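Local coordinates for farnesyl pyrophosphate synthetase (Staphylococcus aureus, PDB 5H9D), which probably builds heptaprenyl diphosphate, a long-chain prenyl diphosphate, by magnesium-dependent condensation of isopentenyl diphosphate units onto an allylic diphosphate, at residues I173-S176 with T177-A181; G232-T235 with L236-L240; F205-I208 with D209-D213. All blocks are in the same frame, centred on the assembly; numbering follows the deposited sequence.

Contact 1: residues I173-S176 with T177-A181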
loop_
_atom_site.group_PDB
_atom_site.type_symbol
_atom_site.label_atom_id
_atom_site.label_comp_id
_atom_site.label_asym_id
_atom_site.label_seq_id
_atom_site.Cartn_x
_atom_site.Cartn_y
_atom_site.Cartn_z
ATOM N N ILE A 173 -0.836 -4.173 -11.079
ATOM C CA ILE A 173 -1.689 -4.839 -12.058
ATOM C C ILE A 173 -0.802 -5.950 -12.624
ATOM O O ILE A 173 -1.243 -7.056 -12.932
ATOM C CB ILE A 173 -2.101 -3.882 -13.160
ATOM C CG1 ILE A 173 -2.753 -2.634 -12.550
ATOM C CG2 ILE A 173 -3.072 -4.550 -14.068
ATOM C CD1 ILE A 173 -4.134 -2.872 -11.938
ATOM N N GLN A 174 0.477 -5.626 -12.717
ATOM C CA GLN A 174 1.498 -6.541 -13.185
ATOM C C GLN A 174 1.598 -7.725 -12.219
ATOM O O GLN A 174 1.683 -8.879 -12.645
ATOM C CB GLN A 174 2.803 -5.797 -13.211
ATOM C CG GLN A 174 3.907 -6.463 -13.937
ATOM C CD GLN A 174 5.119 -5.619 -13.859
ATOM O OE1 GLN A 174 5.056 -4.410 -14.065
ATOM N NE2 GLN A 174 6.235 -6.236 -13.548
ATOM N N ILE A 175 1.613 -7.424 -10.919
ATOM C CA ILE A 175 1.650 -8.472 -9.876
ATOM C C ILE A 175 0.365 -9.319 -9.902
ATOM O O ILE A 175 0.408 -10.527 -9.673
ATOM C CB ILE A 175 1.795 -7.846 -8.491
ATOM C CG1 ILE A 175 3.193 -7.281 -8.368
ATOM C CG2 ILE A 175 1.471 -8.841 -7.398
ATOM C CD1 ILE A 175 3.311 -6.318 -7.229
ATOM N N SER A 176 -0.764 -8.686 -10.198
ATOM C CA SER A 176 -2.030 -9.403 -10.243
ATOM C C SER A 176 -2.046 -10.418 -11.376
ATOM O O SER A 176 -2.616 -11.503 -11.245
ATOM C CB SER A 176 -3.202 -8.442 -10.436
ATOM O OG SER A 176 -3.149 -7.393 -9.500
ATOM N N THR A 177 -1.453 -10.070 -12.506
ATOM C CA THR A 177 -1.457 -11.012 -13.612
ATOM C C THR A 177 -0.351 -12.061 -13.492
ATOM O O THR A 177 -0.571 -13.216 -13.860
ATOM C CB THR A 177 -1.329 -10.298 -14.949
ATOM O OG1 THR A 177 -0.294 -9.315 -14.851
ATOM C CG2 THR A 177 -2.640 -9.652 -15.332
ATOM N N GLU A 178 0.807 -11.667 -12.952
ATOM C CA GLU A 178 1.963 -12.566 -12.796
ATOM C C GLU A 178 1.728 -13.672 -11.773
ATOM O O GLU A 178 1.849 -14.874 -12.088
ATOM C CB GLU A 178 3.193 -11.780 -12.368
ATOM C CG GLU A 178 4.507 -12.439 -12.733
ATOM C CD GLU A 178 5.715 -11.636 -12.267
ATOM O OE1 GLU A 178 5.686 -10.372 -12.335
ATOM O OE2 GLU A 178 6.708 -12.275 -11.838
ATOM N N VAL A 179 1.416 -13.241 -10.554
ATOM C CA VAL A 179 1.125 -14.115 -9.429
ATOM C C VAL A 179 -0.085 -15.006 -9.743
ATOM O O VAL A 179 -0.106 -16.201 -9.457
ATOM C CB VAL A 179 0.805 -13.262 -8.179
ATOM C CG1 VAL A 179 0.416 -14.156 -7.016
ATOM C CG2 VAL A 179 2.003 -12.379 -7.823
ATOM N N GLY A 180 -1.094 -14.422 -10.352
ATOM C CA GLY A 180 -2.271 -15.199 -10.665
ATOM C C GLY A 180 -1.947 -16.414 -11.515
ATOM O O GLY A 180 -2.593 -17.460 -11.403
ATOM N N ALA A 181 -0.956 -16.277 -12.384
ATOM C CA ALA A 181 -0.562 -17.382 -13.243
ATOM C C ALA A 181 0.343 -18.324 -12.447
ATOM O O ALA A 181 0.233 -19.544 -12.562
ATOM C CB ALA A 181 0.164 -16.847 -14.460
#

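Contact 2: residues G232-T235 with L236-L240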
loop_
_atom_site.group_PDB
_atom_site.type_symbol
_atom_site.label_atom_id
_atom_site.label_comp_id
_atom_site.label_asym_id
_atom_site.label_seq_id
_atom_site.Cartn_x
_atom_site.Cartn_y
_atom_site.Cartn_z
ATOM N N GLY A 232 -0.790 20.009 -8.052
ATOM C CA GLY A 232 0.554 20.030 -8.592
ATOM C C GLY A 232 1.035 18.869 -9.443
ATOM O O GLY A 232 2.151 18.943 -9.943
ATOM N N HIS A 233 0.228 17.813 -9.609
ATOM C CA HIS A 233 0.589 16.636 -10.420
ATOM C C HIS A 233 0.578 16.936 -11.907
ATOM O O HIS A 233 -0.489 17.101 -12.508
ATOM C CB HIS A 233 -0.379 15.498 -10.167
ATOM C CG HIS A 233 -0.471 15.103 -8.735
ATOM N ND1 HIS A 233 0.560 14.473 -8.071
ATOM C CD2 HIS A 233 -1.459 15.276 -7.825
ATOM C CE1 HIS A 233 0.211 14.276 -6.812
ATOM N NE2 HIS A 233 -1.008 14.755 -6.636
ATOM N N ILE A 234 1.773 16.993 -12.488
ATOM C CA ILE A 234 1.960 17.265 -13.907
ATOM C C ILE A 234 1.905 15.936 -14.667
ATOM O O ILE A 234 2.898 15.238 -14.777
ATOM C CB ILE A 234 3.302 17.916 -14.126
ATOM C CG1 ILE A 234 3.482 19.041 -13.106
ATOM C CG2 ILE A 234 3.409 18.407 -15.531
ATOM C CD1 ILE A 234 2.406 20.088 -13.134
ATOM N N THR A 235 0.736 15.613 -15.212
ATOM C CA THR A 235 0.519 14.354 -15.888
ATOM C C THR A 235 0.689 14.417 -17.403
ATOM O O THR A 235 0.799 15.504 -17.969
ATOM C CB THR A 235 -0.861 13.823 -15.501
ATOM O OG1 THR A 235 -1.869 14.704 -16.012
ATOM C CG2 THR A 235 -0.998 13.781 -13.960
ATOM N N LEU A 236 0.699 13.252 -18.051
ATOM C CA LEU A 236 0.926 13.178 -19.487
ATOM C C LEU A 236 0.286 14.283 -20.345
ATOM O O LEU A 236 0.980 14.939 -21.128
ATOM C CB LEU A 236 0.544 11.782 -20.022
ATOM C CG LEU A 236 1.009 11.505 -21.463
ATOM C CD1 LEU A 236 2.494 11.729 -21.498
ATOM C CD2 LEU A 236 0.675 10.116 -21.941
ATOM N N PRO A 237 -1.031 14.507 -20.218
ATOM C CA PRO A 237 -1.625 15.569 -21.045
ATOM C C PRO A 237 -0.827 16.874 -20.933
ATOM O O PRO A 237 -0.421 17.472 -21.932
ATOM C CB PRO A 237 -3.017 15.727 -20.461
ATOM C CG PRO A 237 -3.289 14.377 -19.885
ATOM C CD PRO A 237 -2.006 13.992 -19.256
ATOM N N ILE A 238 -0.575 17.279 -19.692
ATOM C CA ILE A 238 0.146 18.510 -19.411
ATOM C C ILE A 238 1.604 18.545 -19.845
ATOM O O ILE A 238 2.136 19.616 -20.089
ATOM C CB ILE A 238 0.024 18.866 -17.929
ATOM C CG1 ILE A 238 -1.454 18.740 -17.506
ATOM C CG2 ILE A 238 0.484 20.295 -17.711
ATOM C CD1 ILE A 238 -1.753 19.129 -16.085
ATOM N N LEU A 239 2.246 17.386 -19.951
ATOM C CA LEU A 239 3.644 17.322 -20.383
ATOM C C LEU A 239 3.697 17.503 -21.894
ATOM O O LEU A 239 4.643 18.084 -22.428
ATOM C CB LEU A 239 4.260 15.968 -20.014
ATOM C CG LEU A 239 4.526 15.812 -18.518
ATOM C CD1 LEU A 239 4.581 14.346 -18.086
ATOM C CD2 LEU A 239 5.829 16.509 -18.206
ATOM N N LEU A 240 2.664 16.995 -22.565
ATOM C CA LEU A 240 2.569 17.070 -24.006
ATOM C C LEU A 240 2.308 18.484 -24.465
ATOM O O LEU A 240 2.959 18.977 -25.369
ATOM C CB LEU A 240 1.472 16.134 -24.519
ATOM C CG LEU A 240 1.757 14.652 -24.269
ATOM C CD1 LEU A 240 0.697 13.807 -24.887
ATOM C CD2 LEU A 240 3.097 14.281 -24.849
#

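Contact 3: residues F205-I208 with D209-D213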
loop_
_atom_site.group_PDB
_atom_site.type_symbol
_atom_site.label_atom_id
_atom_site.label_comp_id
_atom_site.label_asym_id
_atom_site.label_seq_id
_atom_site.Cartn_x
_atom_site.Cartn_y
_atom_site.Cartn_z
ATOM N N PHE A 205 -4.127 2.070 -18.165
ATOM C CA PHE A 205 -5.091 2.335 -17.125
ATOM C C PHE A 205 -4.901 3.748 -16.588
ATOM O O PHE A 205 -5.791 4.598 -16.709
ATOM C CB PHE A 205 -4.884 1.307 -16.008
ATOM C CG PHE A 205 -5.945 1.345 -14.919
ATOM C CD1 PHE A 205 -7.291 1.198 -15.225
ATOM C CD2 PHE A 205 -5.587 1.473 -13.585
ATOM C CE1 PHE A 205 -8.250 1.176 -14.216
ATOM C CE2 PHE A 205 -6.538 1.447 -12.584
ATOM C CZ PHE A 205 -7.863 1.298 -12.895
ATOM N N GLN A 206 -3.731 3.984 -15.991
ATOM C CA GLN A 206 -3.371 5.268 -15.401
ATOM C C GLN A 206 -3.387 6.430 -16.391
ATOM O O GLN A 206 -3.833 7.525 -16.058
ATOM C CB GLN A 206 -1.976 5.180 -14.745
ATOM C CG GLN A 206 -1.585 6.419 -13.918
ATOM C CD GLN A 206 -2.634 6.740 -12.828
ATOM O OE1 GLN A 206 -2.831 5.956 -11.890
ATOM N NE2 GLN A 206 -3.320 7.891 -12.971
ATOM N N ILE A 207 -2.895 6.202 -17.601
ATOM C CA ILE A 207 -2.889 7.285 -18.557
ATOM C C ILE A 207 -4.325 7.739 -18.782
ATOM O O ILE A 207 -4.603 8.926 -18.933
ATOM C CB ILE A 207 -2.227 6.876 -19.879
ATOM C CG1 ILE A 207 -0.736 6.625 -19.645
ATOM C CG2 ILE A 207 -2.426 7.975 -20.898
ATOM C CD1 ILE A 207 0.057 6.235 -20.857
ATOM N N ILE A 208 -5.249 6.790 -18.760
ATOM C CA ILE A 208 -6.643 7.138 -18.951
ATOM C C ILE A 208 -7.163 7.989 -17.803
ATOM O O ILE A 208 -7.831 8.989 -18.047
ATOM C CB ILE A 208 -7.498 5.878 -19.187
ATOM C CG1 ILE A 208 -7.368 5.493 -20.662
ATOM C CG2 ILE A 208 -8.956 6.108 -18.810
ATOM C CD1 ILE A 208 -7.538 4.014 -20.921
ATOM N N ASP A 209 -6.868 7.616 -16.563
ATOM C CA ASP A 209 -7.279 8.439 -15.418
ATOM C C ASP A 209 -6.870 9.914 -15.640
ATOM O O ASP A 209 -7.677 10.824 -15.494
ATOM C CB ASP A 209 -6.578 7.979 -14.133
ATOM C CG ASP A 209 -7.284 6.846 -13.436
ATOM O OD1 ASP A 209 -7.576 5.808 -14.077
ATOM O OD2 ASP A 209 -7.527 6.993 -12.219
ATOM N N ASP A 210 -5.605 10.129 -15.990
ATOM C CA ASP A 210 -5.081 11.467 -16.178
ATOM C C ASP A 210 -5.767 12.215 -17.267
ATOM O O ASP A 210 -5.900 13.427 -17.209
ATOM C CB ASP A 210 -3.574 11.434 -16.437
ATOM C CG ASP A 210 -2.805 10.848 -15.272
ATOM O OD1 ASP A 210 -3.384 10.738 -14.147
ATOM O OD2 ASP A 210 -1.618 10.510 -15.481
ATOM N N VAL A 211 -6.196 11.504 -18.285
ATOM C CA VAL A 211 -6.894 12.200 -19.340
ATOM C C VAL A 211 -8.280 12.558 -18.806
ATOM O O VAL A 211 -8.720 13.688 -18.961
ATOM C CB VAL A 211 -7.010 11.343 -20.616
ATOM C CG1 VAL A 211 -7.789 12.104 -21.673
ATOM C CG2 VAL A 211 -5.634 11.022 -21.139
ATOM N N LEU A 212 -8.938 11.616 -18.127
ATOM C CA LEU A 212 -10.274 11.853 -17.593
ATOM C C LEU A 212 -10.342 12.874 -16.470
ATOM O O LEU A 212 -11.398 13.130 -15.910
ATOM C CB LEU A 212 -10.886 10.551 -17.097
ATOM C CG LEU A 212 -11.265 9.426 -18.064
ATOM C CD1 LEU A 212 -11.889 8.285 -17.253
ATOM C CD2 LEU A 212 -12.211 9.931 -19.115
ATOM N N ASP A 213 -9.218 13.464 -16.123
ATOM C CA ASP A 213 -9.243 14.430 -15.048
ATOM C C ASP A 213 -9.524 15.805 -15.646
ATOM O O ASP A 213 -9.831 16.750 -14.928
ATOM C CB ASP A 213 -7.907 14.409 -14.293
ATOM C CG ASP A 213 -8.074 14.718 -12.812
ATOM O OD1 ASP A 213 -8.104 15.917 -12.445
ATOM O OD2 ASP A 213 -8.199 13.748 -12.020
#

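Contact 1: residues I173-S176 with T177-A181
T177 holds its hydroxyl between its own backbone N and carbonyl carbon (chi1 46°), and this rotation swings OG1 back over the preceding turn, toward I173 and Q174. All of these residues belong to helix 158-183, one of the long helices of the all-alpha prenyl synthase fold, and the contact is local, between one helical turn and the next. T177 OG1 lies 3.0 Å from Q174 O and 3.1 Å from I173 O, and the hydroxyl is hydrogen-bonded to L194 O of helix 188-215. The threonine thus sits close against its own helix while reaching the helix that follows it in the chain.

Beneath this hydroxyl runs the main-chain ladder: T177 N bonds to I173 O, E178 N to Q174 O at 2.9 Å, and V179 N to I175 O at 3.0 Å. The next rung, G180 N to S176 O, is weak at 3.4 Å. S176 OG likewise reaches back a turn, to bond with L172 O.

Q174 and E178 stand on the same flank, facing helix 188-215. Their ends come no nearer than 4.3 Å, from Q174 NE2 to E178 OE1, and the latter atom makes a long, weak ion pair with K195.

A different flank is apolar. I175 and V179 lie side by side and point the same way, packed on L132 and I133 of helix 127-150 respectively, while V179 also meets V67 of helix 62-85. With CG1 of V179 anti to the backbone N (chi1 177°), its other methyl is left beside that N, on the side of the preceding turn. There V179 CG2 meets I175 CG2 at 3.6 Å.

Contact 2: residues G232-T235 with L236-L240
The carbonyl oxygen of T235 receives the N-H of L239, N to O 3.1 Å, with an N-H...O angle of 140°; the bond is bent, and the donor is tilted out of the carbonyl plane. It is the first main-chain rung of helix 236-243, for which T235 stands at the N-cap. Carbon atoms also lie close to this oxygen, I238 CB at 3.5 Å and L239 CG at 3.8 Å.

The T235 side chain makes no capping bond. Its hydroxyl is set between backbone N and carbonyl carbon (chi1 66°), which carries OG1 forward over the start of the helix, where it packs 3.3 Å from P237 CD. The T235 side chain passes the proline ring at a slant. P237 has no N-H to offer, and in the first turn of a helix none is needed, because no earlier helical carbonyl is there to receive it.

I234, just before the N-cap, meets both I238 and L239, crossing each at about a right angle. One methyl does this work: I234 CG2 lies 4.1 Å from I238 CG2 and likewise 4.1 Å from L239 CD2. The I234 backbone is held too, since I234 O accepts a hydrogen bond from R164 NH2 of helix 158-183, while L229 touches both I234 and I238. L239 reaches back over the loop as well, with its CD1 3.8 Å from I234 O, and rests on I158 and Y161 of helix 158-183.

A residue just ahead of the N-cap packing on the fourth residue of the helix, as I234 does on L239, is the hydrophobic staple, an N-terminal helix motif, here joining the loop after helix 227-230 to the first turn of helix 236-243.

Contact 3: residues F205-I208 with D209-D213
Q206 and D210 approach one turn apart on helix 188-215, amide and carboxylate planes turned 38° against each other. Q206 is bent at its second torsion (chi2 55°), which folds the amide forward along the helix and brings NE2 to 3.1 Å from D210 OD1. The resulting hydrogen bond is weak, and both groups have firmer partners on helix 158-183: T169 OG1 for Q206 OE1, and Y161 OH for D210 OD2. The same NE2 rests 3.5 Å from D209 CB, where the glutamine crosses D209 at about a right angle.

Residues 209-213 read DDVLD, the second aspartate-rich (DDxxD) motif of the prenyl synthases, which in this family typically serves magnesium and diphosphate binding. D209 has a long, weak ion pair with R317, and a phosphate ion, probably from the crystallisation liquor, is bound about 5 Å from the F205 side chain.

I208 and L212 run side by side in the same direction, I208 CG2 to L212 CD1 4.0 Å; L212 N also bonds to I208 O.

I207 and V211 pack on V283 and A280 of helix 276-296, whereas Q206 and I207 touch I165 of helix 158-183, so helix 188-215 packs against both helices.

All three contacts are largely buried, with contact 3 the most open, since D209 and L212 are partly exposed. Contacts 1 and 3 lie on consecutive helices, 158-183 and 188-215, but on opposite sides of the chain's centre, their own centres about 22 Å apart. Contact 1 is helix-core packing with a threonine hydroxyl turned to main-chain carbonyls; contact 3 gathers carboxylates and an amide at the aspartate-rich motif. Contact 2, a helix start dominated by apolar side chains, touches contact 3 directly: T235 CB lies 3.4 Å from D210 OD2, and L236 packs on I207. Helix 158-183, which carries contact 1, also flanks the other two through Y161.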